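Local coordinates for DUF7790 domain-containing protein (Leptospira interrogans serogroup Icterohaemorrhagiae serovar copenhageni, PDB 6ULO), which is of unknown function but belongs to an uncharacterised family assigned to the Rossmann-fold class and is probably membrane-anchored in its full-length form, at residues T46-D51 with I220-N225; D51-L56 with F276-Q281; P58-L63 with L250-I255; D260-S265 with G307-K312; Q301-G306 with G314-D319. One frame throughout, in Å; residues are numbered along the deposited sequence. Where two conformers were deposited one is given.

Contact 1 (T46-D51 with I220-N225)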
# COMPACT_ATOMS: atom_id res chain seq x y z
N THR A 46 7.07 6.17 8.03
CA THR A 46 7.27 4.80 7.55
C THR A 46 6.27 3.81 8.13
O THR A 46 6.39 2.61 7.87
CB THR A 46 8.69 4.30 7.85
OG1 THR A 46 8.88 4.19 9.27
CG2 THR A 46 9.73 5.24 7.26
N VAL A 47 5.29 4.27 8.91
CA VAL A 47 4.28 3.39 9.46
C VAL A 47 2.90 3.97 9.23
O VAL A 47 2.72 5.19 9.17
CB VAL A 47 4.45 3.10 10.97
CG1 VAL A 47 5.70 2.30 11.22
CG2 VAL A 47 4.42 4.40 11.78
N SER A 48 1.93 3.07 9.13
CA SER A 48 0.53 3.42 9.15
C SER A 48 0.05 3.70 10.58
O SER A 48 0.61 3.19 11.56
CB SER A 48 -0.27 2.24 8.60
OG SER A 48 -1.67 2.50 8.57
N ASN A 49 -0.99 4.52 10.69
CA ASN A 49 -1.69 4.73 11.95
C ASN A 49 -3.16 4.33 11.84
O ASN A 49 -3.98 4.79 12.63
CB ASN A 49 -1.53 6.18 12.42
CG ASN A 49 -2.07 7.18 11.39
OD1 ASN A 49 -2.53 6.80 10.31
ND2 ASN A 49 -2.04 8.46 11.73
N GLU A 50 -3.50 3.45 10.89
CA GLU A 50 -4.85 2.96 10.66
C GLU A 50 -5.00 1.64 11.41
O GLU A 50 -4.38 0.63 11.03
CB GLU A 50 -5.07 2.78 9.15
CG GLU A 50 -4.96 4.17 8.47
CD GLU A 50 -4.84 4.16 6.93
OE1 GLU A 50 -4.76 3.05 6.34
OE2 GLU A 50 -4.85 5.27 6.30
N ASP A 51 -5.82 1.62 12.46
CA ASP A 51 -5.91 0.49 13.38
C ASP A 51 -7.04 -0.49 13.09
O ASP A 51 -7.18 -1.48 13.82
CB ASP A 51 -6.07 0.96 14.83
CG ASP A 51 -4.90 1.77 15.31
OD1 ASP A 51 -3.76 1.49 14.87
OD2 ASP A 51 -5.10 2.72 16.11
N ILE A 220 -6.44 -3.69 -6.75
CA ILE A 220 -6.61 -2.77 -5.63
C ILE A 220 -5.66 -1.61 -5.82
O ILE A 220 -4.47 -1.81 -6.14
CB ILE A 220 -6.27 -3.45 -4.28
CG1 ILE A 220 -7.26 -4.58 -3.95
CG2 ILE A 220 -6.26 -2.38 -3.14
CD1 ILE A 220 -6.92 -5.34 -2.71
N ILE A 221 -6.15 -0.39 -5.61
CA ILE A 221 -5.29 0.76 -5.42
C ILE A 221 -5.58 1.37 -4.05
O ILE A 221 -6.74 1.66 -3.73
CB ILE A 221 -5.35 1.77 -6.59
CG1 ILE A 221 -4.28 2.83 -6.41
CG2 ILE A 221 -6.75 2.37 -6.78
CD1 ILE A 221 -3.98 3.60 -7.68
N TYR A 222 -4.54 1.50 -3.22
CA TYR A 222 -4.67 2.00 -1.85
C TYR A 222 -4.06 3.39 -1.76
O TYR A 222 -2.89 3.60 -2.10
CB TYR A 222 -3.97 1.03 -0.89
CG TYR A 222 -3.75 1.59 0.52
CD1 TYR A 222 -4.77 1.58 1.49
CD2 TYR A 222 -2.52 2.13 0.88
CE1 TYR A 222 -4.54 2.07 2.77
CE2 TYR A 222 -2.29 2.60 2.17
CZ TYR A 222 -3.31 2.58 3.11
OH TYR A 222 -3.06 3.08 4.35
N PHE A 223 -4.87 4.35 -1.30
CA PHE A 223 -4.46 5.74 -1.16
C PHE A 223 -4.23 6.18 0.27
O PHE A 223 -3.91 7.34 0.49
CB PHE A 223 -5.51 6.68 -1.76
CG PHE A 223 -5.71 6.51 -3.24
CD1 PHE A 223 -4.63 6.54 -4.13
CD2 PHE A 223 -7.00 6.32 -3.76
CE1 PHE A 223 -4.85 6.42 -5.52
CE2 PHE A 223 -7.21 6.20 -5.14
CZ PHE A 223 -6.14 6.25 -6.00
N SER A 224 -4.48 5.32 1.27
CA SER A 224 -4.52 5.79 2.66
C SER A 224 -5.46 6.99 2.71
O SER A 224 -6.48 6.97 2.02
CB SER A 224 -3.09 6.04 3.17
OG SER A 224 -3.11 6.43 4.54
N ASN A 225 -5.11 8.04 3.46
CA ASN A 225 -5.90 9.27 3.43
C ASN A 225 -5.21 10.34 2.60
O ASN A 225 -5.47 11.54 2.80
CB ASN A 225 -6.23 9.78 4.84
CG ASN A 225 -5.03 10.35 5.56
OD1 ASN A 225 -3.92 9.79 5.46
ND2 ASN A 225 -5.24 11.44 6.31

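Contact 2 (D51-L56 with F276-Q281)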
# COMPACT_ATOMS: atom_id res chain seq x y z
N ASP A 51 -5.82 1.62 12.46
CA ASP A 51 -5.91 0.49 13.38
C ASP A 51 -7.04 -0.49 13.09
O ASP A 51 -7.18 -1.48 13.82
CB ASP A 51 -6.07 0.96 14.83
CG ASP A 51 -4.90 1.77 15.31
OD1 ASP A 51 -3.76 1.49 14.87
OD2 ASP A 51 -5.10 2.72 16.11
N ARG A 52 -7.87 -0.25 12.07
CA ARG A 52 -8.99 -1.12 11.79
C ARG A 52 -8.99 -1.57 10.35
O ARG A 52 -10.04 -1.73 9.73
CB ARG A 52 -10.33 -0.48 12.20
CG ARG A 52 -10.48 -0.27 13.73
CD ARG A 52 -10.34 -1.57 14.53
NE ARG A 52 -11.07 -2.71 13.97
CZ ARG A 52 -12.38 -2.93 14.09
NH1 ARG A 52 -13.16 -2.06 14.73
NH2 ARG A 52 -12.93 -4.02 13.55
N LEU A 53 -7.80 -1.89 9.81
CA LEU A 53 -7.74 -2.40 8.45
C LEU A 53 -8.50 -3.70 8.30
O LEU A 53 -8.89 -4.05 7.18
CB LEU A 53 -6.29 -2.55 8.00
CG LEU A 53 -5.54 -1.23 7.90
CD1 LEU A 53 -4.03 -1.48 7.86
CD2 LEU A 53 -6.01 -0.44 6.66
N ASP A 54 -8.72 -4.44 9.40
CA ASP A 54 -9.48 -5.67 9.30
C ASP A 54 -10.89 -5.45 8.77
O ASP A 54 -11.49 -6.40 8.24
CB ASP A 54 -9.56 -6.38 10.66
CG ASP A 54 -10.14 -5.52 11.77
OD1 ASP A 54 -9.57 -4.43 12.06
OD2 ASP A 54 -11.16 -5.93 12.35
N LEU A 55 -11.44 -4.24 8.88
CA LEU A 55 -12.76 -3.98 8.30
C LEU A 55 -12.75 -4.17 6.79
O LEU A 55 -13.80 -4.34 6.18
CB LEU A 55 -13.21 -2.57 8.62
CG LEU A 55 -13.44 -2.31 10.11
CD1 LEU A 55 -13.69 -0.81 10.32
CD2 LEU A 55 -14.62 -3.14 10.64
N LEU A 56 -11.57 -4.13 6.16
CA LEU A 56 -11.48 -4.29 4.71
C LEU A 56 -11.59 -5.73 4.27
O LEU A 56 -11.84 -5.98 3.09
CB LEU A 56 -10.13 -3.75 4.24
CG LEU A 56 -9.88 -2.27 4.49
CD1 LEU A 56 -8.46 -1.92 4.13
CD2 LEU A 56 -10.90 -1.39 3.73
N PHE A 276 -10.01 7.03 12.14
CA PHE A 276 -10.24 7.09 10.70
C PHE A 276 -11.56 6.39 10.40
O PHE A 276 -11.99 5.48 11.13
CB PHE A 276 -9.11 6.35 9.93
CG PHE A 276 -7.84 7.10 9.92
CD1 PHE A 276 -7.65 8.16 9.03
CD2 PHE A 276 -6.82 6.76 10.79
CE1 PHE A 276 -6.46 8.87 9.05
CE2 PHE A 276 -5.64 7.45 10.81
CZ PHE A 276 -5.47 8.52 9.94
N HIS A 277 -12.18 6.82 9.30
CA HIS A 277 -13.27 6.10 8.66
C HIS A 277 -12.72 5.49 7.37
O HIS A 277 -11.91 6.12 6.68
CB HIS A 277 -14.41 7.09 8.37
CG HIS A 277 -15.65 6.45 7.83
ND1 HIS A 277 -16.72 6.13 8.64
CD2 HIS A 277 -16.02 6.14 6.57
CE1 HIS A 277 -17.69 5.62 7.90
NE2 HIS A 277 -17.29 5.62 6.63
N TYR A 278 -13.12 4.25 7.07
CA TYR A 278 -12.57 3.49 5.95
C TYR A 278 -13.54 3.56 4.79
O TYR A 278 -14.76 3.68 4.99
CB TYR A 278 -12.33 2.03 6.41
CG TYR A 278 -11.26 1.99 7.47
CD1 TYR A 278 -9.94 1.65 7.15
CD2 TYR A 278 -11.54 2.36 8.79
CE1 TYR A 278 -8.95 1.69 8.12
CE2 TYR A 278 -10.55 2.41 9.76
CZ TYR A 278 -9.26 2.07 9.41
OH TYR A 278 -8.27 2.13 10.35
N CYS A 279 -13.04 3.42 3.57
CA CYS A 279 -13.90 3.53 2.41
C CYS A 279 -13.35 2.66 1.27
O CYS A 279 -12.14 2.70 0.97
CB CYS A 279 -13.99 4.99 1.98
SG CYS A 279 -15.01 5.31 0.53
N VAL A 280 -14.23 1.89 0.65
CA VAL A 280 -13.91 1.19 -0.59
C VAL A 280 -14.83 1.69 -1.71
O VAL A 280 -15.92 2.21 -1.45
CB VAL A 280 -13.97 -0.35 -0.45
CG1 VAL A 280 -12.99 -0.78 0.58
CG2 VAL A 280 -15.37 -0.80 -0.10
N GLN A 281 -14.39 1.50 -2.95
CA GLN A 281 -15.10 2.03 -4.10
C GLN A 281 -14.56 1.31 -5.31
O GLN A 281 -13.34 1.24 -5.49
CB GLN A 281 -14.82 3.53 -4.24
CG GLN A 281 -15.38 4.19 -5.49
CD GLN A 281 -15.15 5.69 -5.52
OE1 GLN A 281 -14.27 6.22 -4.81
NE2 GLN A 281 -15.93 6.39 -6.35

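Contact 3 (P58-L63 with L250-I255)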
# COMPACT_ATOMS: atom_id res chain seq x y z
N PRO A 58 -13.62 -8.39 4.17
CA PRO A 58 -14.67 -8.94 3.29
C PRO A 58 -14.71 -8.27 1.93
O PRO A 58 -15.21 -8.88 0.98
CB PRO A 58 -15.97 -8.72 4.06
CG PRO A 58 -15.63 -7.87 5.25
CD PRO A 58 -14.15 -7.89 5.46
N HIS A 59 -14.22 -7.04 1.83
CA HIS A 59 -14.18 -6.32 0.55
C HIS A 59 -13.00 -6.72 -0.32
O HIS A 59 -13.15 -6.85 -1.54
CB HIS A 59 -14.13 -4.83 0.83
CG HIS A 59 -15.34 -4.35 1.57
ND1 HIS A 59 -16.55 -4.18 0.94
CD2 HIS A 59 -15.53 -4.06 2.88
CE1 HIS A 59 -17.44 -3.80 1.83
NE2 HIS A 59 -16.85 -3.72 3.01
N VAL A 60 -11.81 -6.87 0.27
CA VAL A 60 -10.62 -7.11 -0.54
C VAL A 60 -10.24 -8.57 -0.70
O VAL A 60 -9.41 -8.89 -1.56
CB VAL A 60 -9.42 -6.30 -0.01
CG1 VAL A 60 -9.72 -4.83 0.02
CG2 VAL A 60 -8.98 -6.81 1.36
N GLN A 61 -10.78 -9.48 0.12
CA GLN A 61 -10.28 -10.85 0.09
C GLN A 61 -10.41 -11.44 -1.31
O GLN A 61 -11.45 -11.33 -1.97
CB GLN A 61 -10.99 -11.72 1.13
CG GLN A 61 -12.49 -11.83 0.95
CD GLN A 61 -13.11 -12.59 2.09
OE1 GLN A 61 -12.39 -13.19 2.90
NE2 GLN A 61 -14.44 -12.57 2.19
N ASN A 62 -9.31 -12.04 -1.78
CA ASN A 62 -9.28 -12.77 -3.05
C ASN A 62 -9.52 -11.92 -4.28
O ASN A 62 -9.74 -12.47 -5.35
CB ASN A 62 -10.24 -13.97 -3.03
CG ASN A 62 -9.90 -14.92 -1.94
OD1 ASN A 62 -8.73 -15.22 -1.71
ND2 ASN A 62 -10.92 -15.41 -1.24
N LEU A 63 -9.44 -10.58 -4.20
CA LEU A 63 -9.60 -9.78 -5.43
C LEU A 63 -8.51 -10.05 -6.46
O LEU A 63 -8.76 -9.90 -7.67
CB LEU A 63 -9.62 -8.29 -5.09
CG LEU A 63 -10.90 -7.78 -4.48
CD1 LEU A 63 -10.74 -6.30 -4.22
CD2 LEU A 63 -12.09 -8.05 -5.36
N LEU A 250 -10.96 -2.52 -6.58
CA LEU A 250 -11.34 -1.53 -5.57
C LEU A 250 -10.26 -0.50 -5.31
O LEU A 250 -9.06 -0.81 -5.30
CB LEU A 250 -11.61 -2.21 -4.20
CG LEU A 250 -12.83 -3.10 -4.12
CD1 LEU A 250 -12.97 -3.66 -2.71
CD2 LEU A 250 -14.09 -2.32 -4.52
N VAL A 251 -10.71 0.74 -5.08
CA VAL A 251 -9.99 1.75 -4.32
C VAL A 251 -10.16 1.46 -2.84
O VAL A 251 -11.28 1.17 -2.40
CB VAL A 251 -10.55 3.15 -4.61
CG1 VAL A 251 -9.91 4.20 -3.72
CG2 VAL A 251 -10.45 3.53 -6.10
N VAL A 252 -9.10 1.60 -2.06
CA VAL A 252 -9.16 1.63 -0.61
C VAL A 252 -8.62 2.97 -0.14
O VAL A 252 -7.52 3.39 -0.54
CB VAL A 252 -8.32 0.48 -0.01
CG1 VAL A 252 -8.30 0.59 1.54
CG2 VAL A 252 -8.81 -0.87 -0.51
N ARG A 253 -9.36 3.65 0.74
CA ARG A 253 -8.92 4.93 1.28
C ARG A 253 -9.43 5.05 2.71
O ARG A 253 -10.29 4.28 3.17
CB ARG A 253 -9.45 6.13 0.45
CG ARG A 253 -10.96 6.27 0.50
CD ARG A 253 -11.46 7.56 -0.09
NE ARG A 253 -11.18 7.69 -1.52
CZ ARG A 253 -11.97 7.29 -2.51
NH1 ARG A 253 -13.10 6.65 -2.26
NH2 ARG A 253 -11.62 7.52 -3.79
N THR A 254 -8.91 6.05 3.40
CA THR A 254 -9.47 6.47 4.68
C THR A 254 -9.71 7.98 4.64
O THR A 254 -9.13 8.71 3.82
CB THR A 254 -8.50 6.17 5.82
OG1 THR A 254 -7.20 6.69 5.51
CG2 THR A 254 -8.41 4.69 6.05
N ILE A 255 -10.60 8.44 5.53
CA ILE A 255 -10.81 9.86 5.76
C ILE A 255 -10.84 10.12 7.26
O ILE A 255 -10.94 9.21 8.09
CB ILE A 255 -12.08 10.43 5.10
CG1 ILE A 255 -13.35 9.75 5.65
CG2 ILE A 255 -11.93 10.45 3.54
CD1 ILE A 255 -14.62 10.58 5.36

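Contact 4 (D260-S265 with G307-K312)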
# COMPACT_ATOMS: atom_id res chain seq x y z
N ASP A 260 -19.33 13.26 11.90
CA ASP A 260 -20.79 13.15 12.05
C ASP A 260 -21.39 12.28 10.95
O ASP A 260 -22.32 11.51 11.20
CB ASP A 260 -21.45 14.54 12.07
CG ASP A 260 -21.22 15.32 10.79
OD1 ASP A 260 -20.03 15.49 10.38
OD2 ASP A 260 -22.22 15.75 10.16
N LEU A 261 -20.88 12.39 9.72
CA LEU A 261 -21.35 11.56 8.62
C LEU A 261 -20.62 10.24 8.54
O LEU A 261 -21.21 9.21 8.17
CB LEU A 261 -21.11 12.26 7.29
CG LEU A 261 -21.83 13.59 7.12
CD1 LEU A 261 -21.43 14.13 5.73
CD2 LEU A 261 -23.36 13.40 7.22
N PHE A 262 -19.34 10.25 8.91
CA PHE A 262 -18.41 9.16 8.66
C PHE A 262 -17.68 8.86 9.97
O PHE A 262 -16.52 9.23 10.16
CB PHE A 262 -17.42 9.55 7.55
CG PHE A 262 -18.09 9.92 6.26
CD1 PHE A 262 -18.81 8.98 5.55
CD2 PHE A 262 -18.04 11.22 5.78
CE1 PHE A 262 -19.45 9.32 4.34
CE2 PHE A 262 -18.68 11.56 4.58
CZ PHE A 262 -19.39 10.62 3.88
N PRO A 263 -18.34 8.17 10.90
CA PRO A 263 -17.75 8.01 12.23
C PRO A 263 -16.46 7.20 12.18
O PRO A 263 -16.29 6.29 11.37
CB PRO A 263 -18.85 7.30 13.03
CG PRO A 263 -20.14 7.62 12.31
CD PRO A 263 -19.74 7.71 10.84
N TRP A 264 -15.51 7.56 13.05
CA TRP A 264 -14.25 6.82 13.10
C TRP A 264 -14.50 5.44 13.68
O TRP A 264 -15.26 5.26 14.63
CB TRP A 264 -13.22 7.59 13.93
CG TRP A 264 -12.95 8.93 13.32
CD1 TRP A 264 -13.25 9.33 12.05
CD2 TRP A 264 -12.39 10.06 13.98
NE1 TRP A 264 -12.86 10.63 11.87
CE2 TRP A 264 -12.36 11.11 13.05
CE3 TRP A 264 -11.93 10.30 15.29
CZ2 TRP A 264 -11.86 12.38 13.36
CZ3 TRP A 264 -11.44 11.55 15.60
CH2 TRP A 264 -11.41 12.58 14.64
N SER A 265 -13.86 4.44 13.10
CA SER A 265 -14.11 3.07 13.51
C SER A 265 -13.80 2.88 14.99
O SER A 265 -12.81 3.45 15.49
CB SER A 265 -13.24 2.12 12.70
OG SER A 265 -13.45 2.35 11.32
N GLY A 307 -21.65 7.65 -1.18
CA GLY A 307 -21.36 6.61 -0.20
C GLY A 307 -22.57 6.05 0.53
O GLY A 307 -23.49 6.79 0.89
N THR A 308 -22.55 4.74 0.75
CA THR A 308 -23.47 4.05 1.66
C THR A 308 -22.65 3.68 2.89
O THR A 308 -21.65 2.95 2.78
CB THR A 308 -24.00 2.77 1.01
OG1 THR A 308 -24.72 3.10 -0.19
CG2 THR A 308 -24.91 2.02 1.95
N VAL A 309 -23.06 4.19 4.05
CA VAL A 309 -22.23 4.27 5.25
C VAL A 309 -22.68 3.24 6.29
O VAL A 309 -23.87 3.16 6.64
CB VAL A 309 -22.24 5.69 5.86
CG1 VAL A 309 -21.22 5.79 6.98
CG2 VAL A 309 -21.99 6.75 4.79
N ASP A 310 -21.73 2.46 6.79
CA ASP A 310 -21.87 1.70 8.03
C ASP A 310 -21.34 2.60 9.13
O ASP A 310 -20.12 2.74 9.32
CB ASP A 310 -21.13 0.37 7.89
CG ASP A 310 -20.96 -0.38 9.22
OD1 ASP A 310 -21.30 0.16 10.31
OD2 ASP A 310 -20.49 -1.54 9.16
N LYS A 311 -22.27 3.26 9.83
CA LYS A 311 -21.91 4.22 10.88
C LYS A 311 -21.48 3.54 12.17
O LYS A 311 -20.83 4.18 13.00
CB LYS A 311 -23.08 5.18 11.15
CG LYS A 311 -23.34 6.10 9.96
CD LYS A 311 -24.38 7.17 10.23
CE LYS A 311 -23.81 8.22 11.14
NZ LYS A 311 -24.81 9.31 11.36
N LYS A 312 -21.80 2.26 12.34
CA LYS A 312 -21.40 1.54 13.55
C LYS A 312 -19.91 1.19 13.49
O LYS A 312 -19.16 1.47 14.43
CB LYS A 312 -22.24 0.26 13.73
CG LYS A 312 -21.84 -0.57 14.98
CD LYS A 312 -22.05 0.26 16.24
CE LYS A 312 -21.78 -0.48 17.55
NZ LYS A 312 -21.71 0.52 18.67
O HOH W 1 -23.60 11.04 13.44

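Contact 5 (Q301-G306 with G314-D319)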
# COMPACT_ATOMS: atom_id res chain seq x y z
N GLN A 301 -16.23 14.73 -0.87
CA GLN A 301 -17.44 14.95 -1.65
C GLN A 301 -17.89 13.69 -2.38
O GLN A 301 -19.08 13.40 -2.47
CB GLN A 301 -17.21 16.10 -2.63
CG GLN A 301 -18.42 16.36 -3.52
CD GLN A 301 -18.23 17.52 -4.48
OE1 GLN A 301 -17.18 18.16 -4.51
NE2 GLN A 301 -19.26 17.78 -5.28
N VAL A 302 -16.94 12.91 -2.90
CA VAL A 302 -17.27 11.60 -3.48
C VAL A 302 -18.04 10.75 -2.48
O VAL A 302 -19.04 10.09 -2.82
CB VAL A 302 -15.97 10.91 -3.96
CG1 VAL A 302 -16.23 9.46 -4.39
CG2 VAL A 302 -15.33 11.71 -5.10
N MET A 303 -17.58 10.73 -1.24
CA MET A 303 -18.23 9.92 -0.20
C MET A 303 -19.57 10.52 0.25
O MET A 303 -20.52 9.78 0.46
CB MET A 303 -17.28 9.74 0.98
CG MET A 303 -16.08 8.89 0.61
SD MET A 303 -14.87 8.75 1.93
CE MET A 303 -15.88 7.99 3.21
N VAL A 304 -19.66 11.85 0.39
CA VAL A 304 -20.92 12.49 0.78
C VAL A 304 -22.00 12.17 -0.23
O VAL A 304 -23.13 11.83 0.14
CB VAL A 304 -20.72 14.01 0.92
CG1 VAL A 304 -22.09 14.73 0.99
CG2 VAL A 304 -19.90 14.33 2.16
N GLU A 305 -21.68 12.28 -1.52
CA GLU A 305 -22.65 12.13 -2.59
C GLU A 305 -22.83 10.69 -3.04
O GLU A 305 -23.88 10.35 -3.58
CB GLU A 305 -22.22 12.96 -3.80
CG GLU A 305 -22.22 14.45 -3.53
CD GLU A 305 -21.96 15.28 -4.77
OE1 GLU A 305 -21.91 14.73 -5.89
OE2 GLU A 305 -21.79 16.51 -4.60
N GLY A 306 -21.82 9.85 -2.85
CA GLY A 306 -21.88 8.54 -3.44
C GLY A 306 -21.81 7.38 -2.47
O GLY A 306 -21.94 6.22 -2.88
N GLY A 314 -17.80 2.20 10.98
CA GLY A 314 -16.98 3.23 10.37
C GLY A 314 -16.39 2.86 9.02
O GLY A 314 -15.19 3.07 8.80
N ILE A 315 -17.19 2.30 8.13
CA ILE A 315 -16.74 1.98 6.78
C ILE A 315 -17.86 2.29 5.79
O ILE A 315 -19.05 2.05 6.06
CB ILE A 315 -16.22 0.52 6.70
CG1 ILE A 315 -15.73 0.20 5.28
CG2 ILE A 315 -17.28 -0.47 7.20
CD1 ILE A 315 -14.88 -1.09 5.19
N THR A 316 -17.47 2.82 4.63
CA THR A 316 -18.37 3.23 3.55
C THR A 316 -18.00 2.49 2.27
O THR A 316 -16.82 2.23 2.01
CB THR A 316 -18.23 4.75 3.36
OG1 THR A 316 -18.86 5.43 4.46
CG2 THR A 316 -18.84 5.26 2.09
N VAL A 317 -19.02 2.13 1.49
CA VAL A 317 -18.85 1.71 0.10
C VAL A 317 -19.38 2.83 -0.76
O VAL A 317 -20.55 3.21 -0.63
CB VAL A 317 -19.63 0.42 -0.19
CG1 VAL A 317 -19.49 0.02 -1.65
CG2 VAL A 317 -19.23 -0.70 0.78
N VAL A 318 -18.56 3.36 -1.66
CA VAL A 318 -19.06 4.31 -2.65
C VAL A 318 -19.58 3.49 -3.83
O VAL A 318 -18.79 3.04 -4.68
CB VAL A 318 -18.02 5.34 -3.09
CG1 VAL A 318 -18.59 6.22 -4.21
CG2 VAL A 318 -17.60 6.21 -1.91
N ASP A 319 -20.89 3.27 -3.84
CA ASP A 319 -21.53 2.45 -4.85
C ASP A 319 -22.48 3.25 -5.73
O ASP A 319 -23.13 2.67 -6.60
CB ASP A 319 -22.26 1.26 -4.19
CG ASP A 319 -23.16 1.67 -3.03
OD1 ASP A 319 -23.35 2.88 -2.78
OD2 ASP A 319 -23.67 0.75 -2.35

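Contact 1 (T46-D51 with I220-N225)
At the C-terminal end of strand 218-222, in the parallel half of a Rossmann-like sheet, the carboxylate of Glu50 spans the hydroxyls of Tyr222 and Ser224. Tyr222 OH donates to Glu50 OE1 at 2.6 Å, and Ser224 OG donates to Glu50 OE2 at 2.7 Å, which gives each oxygen its own hydroxyl. Glu50 and Tyr222 meet tip to tip, with OE1 at the ring edge and the carboxylate turned 74° from the ring plane. The phenol oxygen stands above the carboxylate plane by 37°, and Ser224 OG is likewise above it. Glu50 reaches the strand end through an extended chain, with CD anti to CA (chi2 167°). The chain after Tyr222 folds back over its ring: Ser224 N lies 3.4 Å above the ring centre. On the loop side, Glu50 N donates to Ser48 OG at 3.1 Å in an ST turn, bracing the turn from which the Glu50 side chain extends. Further polar partners join the largely buried cluster, with Thr254 OG1 on Glu50 OE2 and Gln74 NE2 on Tyr222 OH. Strand 249-255 flanks the site on the sheet, helix 74-82 touches Tyr222 and Ser48, and helix 139-166 packs on the loop.

Contact 2 (D51-L56 with F276-Q281)
Tyr278, on strand 277-282 of the Rossmann-like sheet, which runs antiparallel to its neighbour 249-255, inserts its ring against the loop and 3-10 turn of residues 51-56. Its CB points toward that turn, with CG anti to the carbonyl carbon (chi1 -66°). One flank of the ring then meets Leu55, whose CD1 lies 4.1 Å from Tyr278 CD2. On the other flank Tyr278 CD1 packs on Thr254 of the neighbouring strand. Farther out, Tyr278 CE1 meets Leu53 CD2 at 3.9 Å near the ring plane, while Tyr278 CE2 touches Arg52 CB at 3.8 Å. Both leucine side chains cross the tyrosine at about a right angle. Arg52 O sits over one ring face, displaced toward the rim, and also accepts from Leu55 N in the 3-10 turn. At the tip, Tyr278 OH accepts from Arg52 N at 3.0 Å, with an N-H...O angle of 155°; this is the one hydrogen bond across the contact. Two residues along the strand, Val280 CG1 packs against Leu56 CD2 at 3.8 Å, extending the apolar surface. The Arg52 side chain leaves the ring beyond CB, makes a cation-pi interaction with Tyr167 and bonds Pro266 O through NH1. It grips Asp54 side-on in a salt bridge, with NE on the syn lone pair of OD1 and NH2 2.9 Å from Asp54 OD2.

Contact 3 (P58-L63 with L250-I255)
Leu250 is the packed centre where the short helix 57-60 and the turn after it lie on strand 249-255 of the Rossmann-like sheet. Its CD1 meets Leu63 CD1 at 3.8 Å, and the two side chains cross at about a right angle. The same Leu250 methyl lies 3.4 Å from His59 O and 3.9 Å from His59 CB, so the helix backbone itself takes part. A looser contact follows along the strand: Val60 CG1 and Val252 CG2 are 4.1 Å apart. The His59 ring leads away from this strand to touch Val317 and Ile315.

The solvent side is different. Exposed Gln61 and Asn62 form the middle of a type II turn closed by Leu63 N bonding Val60 O at 3.1 Å. That turn carries Leu63 back toward the sheet, where it and Val60 also touch Ile220 of the adjoining strand. No hydrogen bond joins the two segments. Methyl groups thus meet methyls, a CB and a carbonyl oxygen, which implies a fit by shape and apolar burial without directional bonds.

Contact 4 (D260-S265 with G307-K312)
Apolar contact first: Val309 CG2 reaches Phe262 CE1 at 3.6 Å, the two side chains crossing at about a right angle, with the methyl oblique to the ring. Phe262 starts out pointing away from the strand, yet its CE1 comes back to meet the valine. Pro263 packs against the aliphatic part of Lys311, its CG lying 3.9 Å from Lys311 CE.

Carbon-to-carbonyl packing comes next, with Val309 CG1 3.6 Å from Leu261 O and Pro263 CG 3.6 Å from Lys311 O. Val309 and Lys311 belong to a beta hairpin: strand 307-310 is the outermost strand on this side of the sheet and pairs antiparallel with 315-318, while residues 260-265 belong to the loop between strands 249-255 and 277-282. Phe262 also lies edge-to-face with His277 of strand 277-282 and touches Met303 of helix 299-306.

The polar part lies at the exposed side, where Lys311 and Asp260 are solvent-accessible. Lys311 is bent at chi3 (73°), which brings CE within 3.6 Å of Asp260 O. From there Lys311 NZ makes a weak 3.3 Å hydrogen bond to Asp260 O. One water bridges the pair more closely, donating to Asp260 O at 2.6 Å and accepting from Lys311 NZ. The Asp260 carboxylate turns instead to Arg258.

Contact 5 (Q301-G306 with G314-D319)
Helix 301-306 crosses strand 315-318 at 79°, with axes 8.3 Å apart, and its last residue, Gly306, comes within 5.1 Å of Val318 measured CA to CA. There Gly306 O accepts a weak hydrogen bond from Asp319 N, 3.3 Å long and bent to 125° at the hydrogen. Val318 CA adds a CA-H...O contact to the same Gly306 O at 3.5 Å. Val318 is the side chain that meets most of the helix. One branch, CG1, packs over the Gly306 carbonyl and faces Val302 CG1 at 4.0 Å; the other, CG2, faces Met303 CG at 4.0 Å. Both helix side chains cross Val318 at about a right angle.

The strand belongs to a beta hairpin with 307-310, which follows the helix directly, and a G1 bulge places Gly314 and Ile315 opposite Asp310. Helix, strand 307-310 and strand 315-318 are consecutive elements of the chain. Met303 bends at chi3 (60°), carrying CE to Thr316 CB, 4.0 Å away. Thr316 OG1 takes its hydrogen bond elsewhere, from or to His277 NE2. Trp289 of helix 283-291 touches Val302 and Val318, and Asp319 OD1 bonds Thr308 OG1.

Overall arrangement
Contacts 1, 2, 3 and 5 are buried, whereas contact 4 lies at the surface, about 23 Å from the chain centre to its own. All five reach one mixed sheet. Contacts 1 and 3 use neighbouring parallel strands, contact 2 strand 277-282, antiparallel to that of contact 3, and contacts 4 and 5 the hairpin at the sheet's outer end. Chemistry follows place: contact 1 is a carboxylate cluster extended to contact 3 through Thr254, contact 2 combines ring packing with one hydrogen bond, contact 3 is apolar, contact 4 adds a water-bridged lysine, and contact 5 is mainly apolar helix-on-strand packing with one weak backbone hydrogen bond. His277 ties contact 2 to contacts 4 and 5, while contacts 1 and 2 share Asp51.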